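Local coordinates for protein D-mandelate dehydrogenase (Rhodotorula graminis, PDB 2W2L) that probably oxidises D-mandelate using NAD as cofactor, as a member of the D-isomer specific 2-hydroxyacid dehydrogenase family, at residues M1-V6 and K26-P31; H164-V169 and M188-Y193; D281-E286 and V299-H304. One frame throughout, in Å; residues are numbered along the deposited sequence.

Contact 1 is a surface contact at the edge of the five-stranded parallel sheet, about 49 Å, centre to centre, from contact 2 and 39 Å from contact 3, on the other side of the chain's centre from both. Contacts 2 and 3 are buried and share the seven-stranded sheet that carries NAD, with centres about 22 Å apart. Contacts 1 and 2 each pair two parallel strands that a helix joins. Beyond the backbone bonds both share, contact 1 adds an arginine–glutamate salt bridge and waters, whereas the side chains that meet in contact 2 are apolar. In contact 3 no strand pairing joins the segments; a loop meets the end of a strand and the turn beyond it, near the nicotinamide.

Contact 1: M1-V6 and K26-P31; sequences MPRPRV and KFEVIP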
loop_
_atom_site.group_PDB
_atom_site.type_symbol
_atom_site.label_atom_id
_atom_site.label_comp_id
_atom_site.label_asym_id
_atom_site.label_seq_id
_atom_site.Cartn_x
_atom_site.Cartn_y
_atom_site.Cartn_z
ATOM N N MET D 1 -20.052 -44.515 -21.699
ATOM C CA MET D 1 -20.940 -43.564 -20.956
ATOM C C MET D 1 -21.511 -42.405 -21.866
ATOM O O MET D 1 -22.702 -42.326 -22.143
ATOM C CB MET D 1 -20.214 -43.044 -19.682
ATOM C CG MET D 1 -21.096 -42.259 -18.673
ATOM S SD MET D 1 -20.560 -42.227 -16.904
ATOM C CE MET D 1 -21.437 -43.653 -16.168
ATOM N N PRO D 2 -20.649 -41.524 -22.329
ATOM C CA PRO D 2 -19.268 -41.412 -21.889
ATOM C C PRO D 2 -18.891 -39.987 -21.402
ATOM O O PRO D 2 -17.866 -39.845 -20.686
ATOM C CB PRO D 2 -18.510 -41.765 -23.182
ATOM C CG PRO D 2 -19.597 -41.234 -24.369
ATOM C CD PRO D 2 -20.861 -40.751 -23.549
ATOM N N ARG D 3 -19.691 -38.972 -21.799
ATOM C CA ARG D 3 -19.326 -37.551 -21.599
ATOM C C ARG D 3 -20.401 -36.785 -20.867
ATOM O O ARG D 3 -21.402 -36.401 -21.480
ATOM C CB ARG D 3 -19.114 -36.812 -22.929
ATOM C CG ARG D 3 -17.808 -37.001 -23.614
ATOM C CD ARG D 3 -17.266 -35.674 -24.219
ATOM N NE ARG D 3 -18.168 -35.045 -25.171
ATOM C CZ ARG D 3 -17.908 -33.940 -25.862
ATOM N NH1 ARG D 3 -16.754 -33.311 -25.726
ATOM N NH2 ARG D 3 -18.821 -33.458 -26.692
ATOM N N PRO D 4 -20.225 -36.537 -19.569
ATOM C CA PRO D 4 -21.278 -35.799 -18.886
ATOM C C PRO D 4 -21.440 -34.400 -19.441
ATOM O O PRO D 4 -20.518 -33.850 -20.075
ATOM C CB PRO D 4 -20.826 -35.776 -17.426
ATOM C CG PRO D 4 -19.837 -36.843 -17.325
ATOM C CD PRO D 4 -19.153 -36.927 -18.659
ATOM N N ARG D 5 -22.628 -33.827 -19.263
ATOM C CA ARG D 5 -22.961 -32.582 -19.970
ATOM C C ARG D 5 -22.897 -31.414 -18.991
ATOM O O ARG D 5 -23.618 -31.384 -17.981
ATOM C CB ARG D 5 -24.325 -32.726 -20.651
ATOM C CG ARG D 5 -24.432 -33.996 -21.554
ATOM C CD ARG D 5 -25.725 -34.041 -22.346
ATOM N NE ARG D 5 -25.736 -33.036 -23.434
ATOM C CZ ARG D 5 -26.615 -32.030 -23.575
ATOM N NH1 ARG D 5 -27.604 -31.835 -22.712
ATOM N NH2 ARG D 5 -26.515 -31.247 -24.613
ATOM N N VAL D 6 -22.009 -30.466 -19.260
ATOM C CA VAL D 6 -21.863 -29.285 -18.406
ATOM C C VAL D 6 -22.432 -28.007 -19.012
ATOM O O VAL D 6 -22.098 -27.658 -20.132
ATOM C CB VAL D 6 -20.387 -29.046 -18.103
ATOM C CG1 VAL D 6 -20.234 -27.844 -17.252
ATOM C CG2 VAL D 6 -19.786 -30.315 -17.477
ATOM N N LYS D 26 -13.910 -34.137 -22.291
ATOM C CA LYS D 26 -13.776 -34.975 -21.127
ATOM C C LYS D 26 -15.337 -34.804 -20.879
ATOM O O LYS D 26 -16.037 -35.788 -20.687
ATOM C CB LYS D 26 -12.964 -34.371 -20.005
ATOM C CG LYS D 26 -12.128 -35.396 -19.256
ATOM C CD LYS D 26 -11.083 -34.784 -18.284
ATOM C CE LYS D 26 -9.931 -35.784 -18.047
ATOM N NZ LYS D 26 -8.978 -35.297 -16.983
ATOM N N PHE D 27 -15.858 -33.563 -21.043
ATOM C CA PHE D 27 -17.284 -33.200 -20.942
ATOM C C PHE D 27 -17.826 -32.420 -22.155
ATOM O O PHE D 27 -17.085 -31.696 -22.805
ATOM C CB PHE D 27 -17.526 -32.210 -19.777
ATOM C CG PHE D 27 -17.060 -32.691 -18.455
ATOM C CD1 PHE D 27 -15.835 -32.235 -17.930
ATOM C CD2 PHE D 27 -17.839 -33.617 -17.730
ATOM C CE1 PHE D 27 -15.378 -32.733 -16.662
ATOM C CE2 PHE D 27 -17.437 -34.103 -16.490
ATOM C CZ PHE D 27 -16.216 -33.669 -15.926
ATOM N N GLU D 28 -19.144 -32.489 -22.371
ATOM C CA GLU D 28 -19.805 -31.757 -23.437
ATOM C C GLU D 28 -20.206 -30.444 -22.806
ATOM O O GLU D 28 -21.051 -30.442 -21.951
ATOM C CB GLU D 28 -21.048 -32.512 -23.928
ATOM C CG GLU D 28 -21.862 -31.732 -24.960
ATOM C CD GLU D 28 -23.241 -32.335 -25.327
ATOM O OE1 GLU D 28 -23.620 -33.389 -24.765
ATOM O OE2 GLU D 28 -23.967 -31.728 -26.176
ATOM N N VAL D 29 -19.593 -29.329 -23.196
ATOM C CA VAL D 29 -19.829 -28.085 -22.514
ATOM C C VAL D 29 -20.880 -27.363 -23.304
ATOM O O VAL D 29 -20.655 -27.117 -24.488
ATOM C CB VAL D 29 -18.535 -27.187 -22.466
ATOM C CG1 VAL D 29 -18.860 -25.629 -22.186
ATOM C CG2 VAL D 29 -17.520 -27.734 -21.466
ATOM N N ILE D 30 -21.987 -26.984 -22.676
ATOM C CA ILE D 30 -23.059 -26.353 -23.408
ATOM C C ILE D 30 -23.091 -24.873 -23.084
ATOM O O ILE D 30 -23.361 -24.503 -21.948
ATOM C CB ILE D 30 -24.436 -26.945 -23.033
ATOM C CG1 ILE D 30 -24.440 -28.465 -23.162
ATOM C CG2 ILE D 30 -25.547 -26.303 -23.839
ATOM C CD1 ILE D 30 -25.176 -29.162 -21.978
ATOM N N PRO D 31 -22.895 -24.004 -24.088
ATOM C CA PRO D 31 -22.951 -22.588 -23.666
ATOM C C PRO D 31 -24.367 -22.133 -23.252
ATOM O O PRO D 31 -25.344 -22.460 -23.907
ATOM C CB PRO D 31 -22.373 -21.815 -24.874
ATOM C CG PRO D 31 -22.088 -22.834 -25.965
ATOM C CD PRO D 31 -22.700 -24.161 -25.548
HETATM O O HOH W 1 -15.344 -38.276 -20.287
HETATM O O HOH W 2 -22.768 -35.939 -24.115
#
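Two torsions let Arg5 clasp Glu28. The arginine CG stands beside the backbone N (chi1 -52°), and a bend at chi3 (72°) brings the guanidinium round to the carboxylate, which Glu28 presents at the end of an extended chain. The two side chains run side by side, pointing the same way. The grip is side-on and uses two nitrogens: Arg5 NE lies 2.5 Å from Glu28 OE1, and Arg5 NH2 lies 3.0 Å from Glu28 OE2. Both oxygens sit near the guanidinium plane, but each is met from above the carboxylate plane, since the two planes are 63° apart. Ile30 CD1 rests over one guanidinium face, 3.6 Å from Arg5 CZ, while Arg5 NH1 is hydrogen-bonded to the carbonyl oxygens of Tyr49 and Asp51.

Beneath these groups runs a parallel ladder, the strand pairing of a beta-alpha-beta unit formed by strand 5-8, helix 17-26 and strand 28-31. Glu28 N donates to Pro4 O, Val6 N to Glu28 O, and Ile30 N to Val6 O. On the sheet face away from the salt bridge, Val6 CG2 comes within 3.7 Å of Phe27 CB. The Pro4 ring packs on the same aromatic side chain, its CD 3.7 Å from Phe27 CD2, and helix 310-329 adds further cover to Phe27.

Water adds to the linking: ahead of the ladder one molecule donates to both Pro2 O and Lys26 O, and beside its first rung another donates to Arg3 O and, at 2.8 Å, to Glu28 OE1. Arg3 lays its guanidinium over the Glu28 backbone, with Glu28 CA beneath the centre of one face. Glu28 OE1 thus receives both a charged N-H and a water, an arrangement that would be expected to favour the ionised carboxylate on this edge strand.

Contact 2: H164-V169 and M188-Y193; sequences HVLGAV and MKLVYY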
loop_
_atom_site.group_PDB
_atom_site.type_symbol
_atom_site.label_atom_id
_atom_site.label_comp_id
_atom_site.label_asym_id
_atom_site.label_seq_id
_atom_site.Cartn_x
_atom_site.Cartn_y
_atom_site.Cartn_z
ATOM N N HIS D 164 1.183 1.041 16.076
ATOM C CA HIS D 164 -0.263 1.240 16.171
ATOM C C HIS D 164 -1.019 -0.103 16.078
ATOM O O HIS D 164 -0.503 -1.120 15.525
ATOM C CB HIS D 164 -0.722 2.173 15.085
ATOM C CG HIS D 164 -0.231 3.581 15.268
ATOM N ND1 HIS D 164 1.046 3.983 14.909
ATOM C CD2 HIS D 164 -0.836 4.674 15.809
ATOM C CE1 HIS D 164 1.197 5.264 15.213
ATOM N NE2 HIS D 164 0.074 5.704 15.761
ATOM N N VAL D 165 -2.233 -0.123 16.620
ATOM C CA VAL D 165 -2.960 -1.373 16.773
ATOM C C VAL D 165 -3.951 -1.542 15.638
ATOM O O VAL D 165 -4.736 -0.657 15.349
ATOM C CB VAL D 165 -3.695 -1.418 18.159
ATOM C CG1 VAL D 165 -4.329 -2.752 18.390
ATOM C CG2 VAL D 165 -2.759 -1.094 19.297
ATOM N N LEU D 166 -3.887 -2.682 14.976
ATOM C CA LEU D 166 -4.853 -3.062 13.962
ATOM C C LEU D 166 -5.865 -3.927 14.660
ATOM O O LEU D 166 -5.519 -5.008 15.254
ATOM C CB LEU D 166 -4.156 -3.891 12.883
ATOM C CG LEU D 166 -5.051 -4.498 11.793
ATOM C CD1 LEU D 166 -5.514 -3.437 10.854
ATOM C CD2 LEU D 166 -4.297 -5.561 11.031
ATOM N N GLY D 167 -7.117 -3.471 14.606
ATOM C CA GLY D 167 -8.202 -4.249 15.194
ATOM C C GLY D 167 -8.934 -5.061 14.148
ATOM O O GLY D 167 -9.703 -4.493 13.332
ATOM N N ALA D 168 -8.695 -6.364 14.165
ATOM C CA ALA D 168 -9.340 -7.248 13.206
ATOM C C ALA D 168 -10.737 -7.703 13.639
ATOM O O ALA D 168 -10.898 -8.384 14.663
ATOM C CB ALA D 168 -8.482 -8.446 12.947
ATOM N N VAL D 169 -11.744 -7.307 12.863
ATOM C CA VAL D 169 -13.085 -7.831 12.990
ATOM C C VAL D 169 -13.150 -9.057 12.098
ATOM O O VAL D 169 -13.329 -8.956 10.870
ATOM C CB VAL D 169 -14.154 -6.767 12.519
ATOM C CG1 VAL D 169 -15.521 -7.405 12.426
ATOM C CG2 VAL D 169 -14.231 -5.622 13.475
ATOM N N MET D 188 2.621 -3.435 12.941
ATOM C CA MET D 188 1.484 -3.060 13.778
ATOM C C MET D 188 1.290 -4.121 14.865
ATOM O O MET D 188 1.875 -5.198 14.766
ATOM C CB MET D 188 0.237 -2.982 12.925
ATOM C CG MET D 188 0.320 -2.009 11.828
ATOM S SD MET D 188 -1.275 -1.850 11.013
ATOM C CE MET D 188 -2.158 -0.929 12.281
ATOM N N LYS D 189 0.523 -3.819 15.905
ATOM C CA LYS D 189 0.129 -4.832 16.866
ATOM C C LYS D 189 -1.290 -5.316 16.536
ATOM O O LYS D 189 -2.073 -4.570 15.906
ATOM C CB LYS D 189 0.194 -4.291 18.290
ATOM C CG LYS D 189 1.622 -3.999 18.826
ATOM C CD LYS D 189 1.586 -2.890 19.986
ATOM C CE LYS D 189 2.865 -2.814 20.897
ATOM N NZ LYS D 189 4.080 -2.149 20.292
ATOM N N LEU D 190 -1.633 -6.546 16.947
ATOM C CA LEU D 190 -2.955 -7.131 16.635
ATOM C C LEU D 190 -3.875 -7.449 17.833
ATOM O O LEU D 190 -3.497 -8.165 18.769
ATOM C CB LEU D 190 -2.844 -8.356 15.689
ATOM C CG LEU D 190 -4.129 -9.075 15.208
ATOM C CD1 LEU D 190 -4.798 -8.347 14.096
ATOM C CD2 LEU D 190 -3.875 -10.484 14.758
ATOM N N VAL D 191 -5.102 -6.915 17.781
ATOM C CA VAL D 191 -6.167 -7.435 18.615
ATOM C C VAL D 191 -7.282 -7.800 17.708
ATOM O O VAL D 191 -7.502 -7.122 16.701
ATOM C CB VAL D 191 -6.577 -6.495 19.763
ATOM C CG1 VAL D 191 -5.407 -5.652 20.146
ATOM C CG2 VAL D 191 -7.801 -5.654 19.446
ATOM N N TYR D 192 -7.964 -8.888 18.022
ATOM C CA TYR D 192 -9.027 -9.320 17.152
ATOM C C TYR D 192 -10.239 -9.756 17.913
ATOM O O TYR D 192 -10.129 -10.236 19.062
ATOM C CB TYR D 192 -8.588 -10.445 16.215
ATOM C CG TYR D 192 -8.452 -11.771 16.892
ATOM C CD1 TYR D 192 -9.426 -12.775 16.740
ATOM C CD2 TYR D 192 -7.351 -12.042 17.695
ATOM C CE1 TYR D 192 -9.301 -14.025 17.393
ATOM C CE2 TYR D 192 -7.210 -13.285 18.342
ATOM C CZ TYR D 192 -8.175 -14.268 18.191
ATOM O OH TYR D 192 -7.969 -15.480 18.840
ATOM N N TYR D 193 -11.393 -9.565 17.262
ATOM C CA TYR D 193 -12.597 -10.219 17.692
ATOM C C TYR D 193 -13.038 -11.243 16.663
ATOM O O TYR D 193 -13.055 -10.945 15.470
ATOM C CB TYR D 193 -13.734 -9.225 18.012
ATOM C CG TYR D 193 -15.072 -9.959 18.019
ATOM C CD1 TYR D 193 -15.527 -10.637 19.167
ATOM C CD2 TYR D 193 -15.831 -10.053 16.840
ATOM C CE1 TYR D 193 -16.724 -11.328 19.154
ATOM C CE2 TYR D 193 -17.005 -10.754 16.817
ATOM C CZ TYR D 193 -17.446 -11.396 17.977
ATOM O OH TYR D 193 -18.646 -12.089 17.900
#
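Met188 reaches across to His164 and Leu166 at the start of the first beta-alpha-beta unit of the Rossmann-type NAD-binding domain, where strand 165-169, helix 173-186 and strand 189-193 follow one another. Its CB lies 3.3 Å from His164 O, and CG stays alongside that same carbonyl. SD then passes Leu166 CB at 4.0 Å. A turn at chi3 (73°) sets the methyl CE down 3.6 Å from Leu166 CB, on the side of the sheet where helix 173-186 also touches both residues.

Five parallel-strand hydrogen bonds join the backbones, starting with Lys189 N to His164 O and Leu166 N to Lys189 O and ending with Tyr193 N to Ala168 O. On the Leu166 face, Leu190 runs beside Leu166, pointing the same way, and its CD1 also meets Ala168 CB. Tyr193 nears the bound NAD just before Asp194, one of its binding residues, while the Tyr192 hydroxyl is hydrogen-bonded to Glu203. On the other face helix 214-220 lies over Val191. Gly167, its partner across the ladder, brings no side chain to that face, and Val165 CG1 meets Val191 CG1 at 3.6 Å.

Contact 3: D281-E286 and V299-H304; sequences DVHEFE and VTLTTH. With NAD (nicotinamide-adenine-dinucleotide), chain K.
The nicotinamide end of the NAD site is lined by Asp281 and His304, which meet where two loops leave neighbouring strands. The Asp281 carboxylate works in two directions. Its OD1 accepts the hydroxyl of Thr302 on its anti lone pair, with Asp281 OD1 and Thr302 OG1 2.6 Å apart. Its OD2 receives the carboxamide of the cofactor, NAD N7N lying 3.2 Å from Asp281 OD2 in an almost straight bond (172° at the hydrogen). With CG opposite the backbone N (chi1 -178°), the carboxylate extends between threonine and ligand. Weak bonds from the backbone N atoms of Ile305 and Gly306 also reach these oxygens, which adds to the hold on the carboxylate that receives the carboxamide. Thr255 O is a further hydrogen-bond partner of NAD.

The place is a classic one for a Rossmann-type domain: the loops that follow the C-terminal ends of parallel strands 275-280 and 299-301. Thr303 centres an inverse gamma turn, in which His304 N bonds to Thr302 O at 2.8 Å, and its hydroxyl is hydrogen-bonded to a polar side chain of another protein chain. His304 CA approaches Asp281 O to 3.1 Å in a CA-H...O contact.

Val282 CG1 covers one face of the His304 imidazole, 3.7 Å from the ring centroid and nearly on the normal, a CH-pi contact. Glu286 comes instead to the edge of that ring, its carboxylate plane perpendicular to it. His304 and Glu286 probably correspond to the histidine-glutamate pair of the family's active site, and Arg257 also packs on His304. Glu286 is anchored by a type I turn from His283, with Glu286 N bonded to His283 O; in addition, His283 N donates to Glu286 OE2 at 3.2 Å, on that oxygen's anti lone pair.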
loop_
_atom_site.group_PDB
_atom_site.type_symbol
_atom_site.label_atom_id
_atom_site.label_comp_id
_atom_site.label_asym_id
_atom_site.label_seq_id
_atom_site.Cartn_x
_atom_site.Cartn_y
_atom_site.Cartn_z
ATOM N N ASP D 281 -13.058 -0.784 -0.050
ATOM C CA ASP D 281 -13.078 -1.525 -1.303
ATOM C C ASP D 281 -14.418 -2.174 -1.566
ATOM O O ASP D 281 -14.592 -2.815 -2.584
ATOM C CB ASP D 281 -12.009 -2.607 -1.368
ATOM C CG ASP D 281 -12.013 -3.346 -2.701
ATOM O OD1 ASP D 281 -11.671 -2.681 -3.716
ATOM O OD2 ASP D 281 -12.364 -4.567 -2.740
ATOM N N VAL D 282 -15.384 -1.997 -0.676
ATOM C CA VAL D 282 -16.740 -2.474 -0.942
ATOM C C VAL D 282 -17.788 -1.471 -0.437
ATOM O O VAL D 282 -17.541 -0.721 0.498
ATOM C CB VAL D 282 -16.965 -3.859 -0.320
ATOM C CG1 VAL D 282 -16.104 -4.894 -1.013
ATOM C CG2 VAL D 282 -16.709 -3.805 1.153
ATOM N N HIS D 283 -18.966 -1.424 -1.036
ATOM C CA HIS D 283 -19.858 -0.288 -0.715
ATOM C C HIS D 283 -21.237 -0.793 -0.439
ATOM O O HIS D 283 -21.684 -1.743 -1.080
ATOM C CB HIS D 283 -19.841 0.734 -1.862
ATOM C CG HIS D 283 -18.469 1.265 -2.181
ATOM N ND1 HIS D 283 -17.533 0.546 -2.904
ATOM C CD2 HIS D 283 -17.866 2.441 -1.861
ATOM C CE1 HIS D 283 -16.429 1.266 -3.038
ATOM N NE2 HIS D 283 -16.603 2.416 -2.411
ATOM N N GLU D 284 -21.909 -0.216 0.535
ATOM C CA GLU D 284 -23.205 -0.726 0.885
ATOM C C GLU D 284 -24.152 -0.716 -0.281
ATOM O O GLU D 284 -24.994 -1.586 -0.335
ATOM C CB GLU D 284 -23.855 0.052 2.022
ATOM C CG GLU D 284 -25.238 -0.530 2.433
ATOM C CD GLU D 284 -25.852 0.163 3.647
ATOM O OE1 GLU D 284 -25.439 1.306 3.953
ATOM O OE2 GLU D 284 -26.756 -0.441 4.295
ATOM N N PHE D 285 -24.062 0.273 -1.179
ATOM C CA PHE D 285 -24.971 0.313 -2.343
ATOM C C PHE D 285 -24.268 0.085 -3.643
ATOM O O PHE D 285 -24.603 0.727 -4.639
ATOM C CB PHE D 285 -25.767 1.605 -2.428
ATOM C CG PHE D 285 -26.515 1.923 -1.178
ATOM C CD1 PHE D 285 -26.123 3.005 -0.377
ATOM C CD2 PHE D 285 -27.595 1.137 -0.781
ATOM C CE1 PHE D 285 -26.790 3.297 0.807
ATOM C CE2 PHE D 285 -28.297 1.419 0.408
ATOM C CZ PHE D 285 -27.896 2.488 1.206
ATOM N N GLU D 286 -23.311 -0.850 -3.624
ATOM C CA GLU D 286 -22.516 -1.249 -4.793
ATOM C C GLU D 286 -23.441 -1.636 -5.965
ATOM O O GLU D 286 -24.398 -2.363 -5.743
ATOM C CB GLU D 286 -21.640 -2.435 -4.392
ATOM C CG GLU D 286 -20.199 -2.253 -4.743
ATOM C CD GLU D 286 -19.364 -3.469 -4.468
ATOM O OE1 GLU D 286 -19.236 -4.288 -5.398
ATOM O OE2 GLU D 286 -18.851 -3.620 -3.324
ATOM N N VAL D 299 -11.057 9.880 2.440
ATOM C CA VAL D 299 -11.676 8.591 2.249
ATOM C C VAL D 299 -11.200 7.964 0.976
ATOM O O VAL D 299 -11.547 8.439 -0.090
ATOM C CB VAL D 299 -13.211 8.674 2.241
ATOM C CG1 VAL D 299 -13.820 7.318 2.101
ATOM C CG2 VAL D 299 -13.725 9.324 3.519
ATOM N N THR D 300 -10.415 6.889 1.097
ATOM C CA THR D 300 -10.012 6.030 -0.018
ATOM C C THR D 300 -11.099 5.050 -0.509
ATOM O O THR D 300 -11.577 4.187 0.256
ATOM C CB THR D 300 -8.811 5.210 0.418
ATOM O OG1 THR D 300 -7.814 6.132 0.813
ATOM C CG2 THR D 300 -8.296 4.292 -0.685
ATOM N N LEU D 301 -11.441 5.126 -1.792
ATOM C CA LEU D 301 -12.501 4.281 -2.311
ATOM C C LEU D 301 -12.078 3.548 -3.574
ATOM O O LEU D 301 -11.651 4.195 -4.538
ATOM C CB LEU D 301 -13.730 5.143 -2.618
ATOM C CG LEU D 301 -14.222 6.077 -1.505
ATOM C CD1 LEU D 301 -14.963 7.202 -2.106
ATOM C CD2 LEU D 301 -15.066 5.319 -0.537
ATOM N N THR D 302 -12.213 2.223 -3.611
ATOM C CA THR D 302 -11.858 1.511 -4.843
ATOM C C THR D 302 -12.974 0.608 -5.451
ATOM O O THR D 302 -13.861 0.136 -4.740
ATOM C CB THR D 302 -10.683 0.663 -4.581
ATOM O OG1 THR D 302 -10.994 -0.150 -3.450
ATOM C CG2 THR D 302 -9.442 1.545 -4.288
ATOM N N THR D 303 -12.887 0.323 -6.752
ATOM C CA THR D 303 -13.923 -0.444 -7.472
ATOM C C THR D 303 -13.932 -1.975 -7.203
ATOM O O THR D 303 -13.876 -2.787 -8.125
ATOM C CB THR D 303 -13.855 -0.158 -8.996
ATOM O OG1 THR D 303 -12.631 -0.682 -9.519
ATOM C CG2 THR D 303 -13.957 1.384 -9.305
ATOM N N HIS D 304 -14.035 -2.353 -5.933
ATOM C CA HIS D 304 -14.090 -3.765 -5.536
ATOM C C HIS D 304 -12.999 -4.640 -6.192
ATOM O O HIS D 304 -13.303 -5.740 -6.699
ATOM C CB HIS D 304 -15.479 -4.344 -5.816
ATOM C CG HIS D 304 -15.826 -5.554 -4.996
ATOM N ND1 HIS D 304 -14.876 -6.375 -4.417
ATOM C CD2 HIS D 304 -17.026 -6.105 -4.691
ATOM C CE1 HIS D 304 -15.477 -7.351 -3.752
ATOM N NE2 HIS D 304 -16.780 -7.213 -3.905
HETATM P PA NAD K . -12.943 -17.333 5.950
HETATM O O1A NAD K . -13.870 -18.071 5.059
HETATM O O2A NAD K . -12.108 -18.353 6.697
HETATM O O5B NAD K . -13.770 -16.248 6.815
HETATM C C5B NAD K . -14.667 -16.553 7.865
HETATM C C4B NAD K . -14.010 -16.149 9.194
HETATM O O4B NAD K . -14.719 -15.123 9.875
HETATM C C3B NAD K . -13.898 -17.334 10.147
HETATM O O3B NAD K . -12.651 -17.345 10.802
HETATM C C2B NAD K . -14.969 -17.085 11.172
HETATM O O2B NAD K . -14.518 -17.545 12.425
HETATM C C1B NAD K . -15.231 -15.584 11.111
HETATM N N9A NAD K . -16.686 -15.331 11.103
HETATM C C8A NAD K . -17.628 -16.184 10.553
HETATM N N7A NAD K . -18.856 -15.644 10.722
HETATM C C5A NAD K . -18.717 -14.452 11.359
HETATM C C6A NAD K . -19.667 -13.527 11.767
HETATM N N6A NAD K . -20.954 -13.889 11.771
HETATM N N1A NAD K . -19.247 -12.391 12.433
HETATM C C2A NAD K . -17.897 -12.180 12.684
HETATM N N3A NAD K . -16.956 -13.115 12.274
HETATM C C4A NAD K . -17.361 -14.239 11.619
HETATM O O3 NAD K . -12.061 -16.247 5.138
HETATM P PN NAD K . -12.628 -15.185 4.030
HETATM O O1N NAD K . -11.403 -14.920 3.265
HETATM O O2N NAD K . -13.807 -15.722 3.287
HETATM O O5D NAD K . -13.088 -13.803 4.742
HETATM C C5D NAD K . -14.445 -13.397 4.709
HETATM C C4D NAD K . -14.718 -12.097 3.950
HETATM O O4D NAD K . -13.807 -11.802 2.886
HETATM C C3D NAD K . -16.092 -12.210 3.303
HETATM O O3D NAD K . -16.955 -11.133 3.603
HETATM C C2D NAD K . -15.811 -12.117 1.828
HETATM O O2D NAD K . -16.938 -11.645 1.106
HETATM C C1D NAD K . -14.565 -11.231 1.813
HETATM N N1N NAD K . -13.963 -11.167 0.446
HETATM C C2N NAD K . -13.673 -9.947 -0.126
HETATM C C3N NAD K . -13.112 -9.866 -1.421
HETATM C C7N NAD K . -12.859 -8.538 -2.104
HETATM O O7N NAD K . -12.916 -8.517 -3.521
HETATM N N7N NAD K . -12.601 -7.428 -1.386
HETATM C C4N NAD K . -12.884 -11.039 -2.144
HETATM C C5N NAD K . -13.197 -12.270 -1.574
HETATM C C6N NAD K . -13.739 -12.321 -0.284
#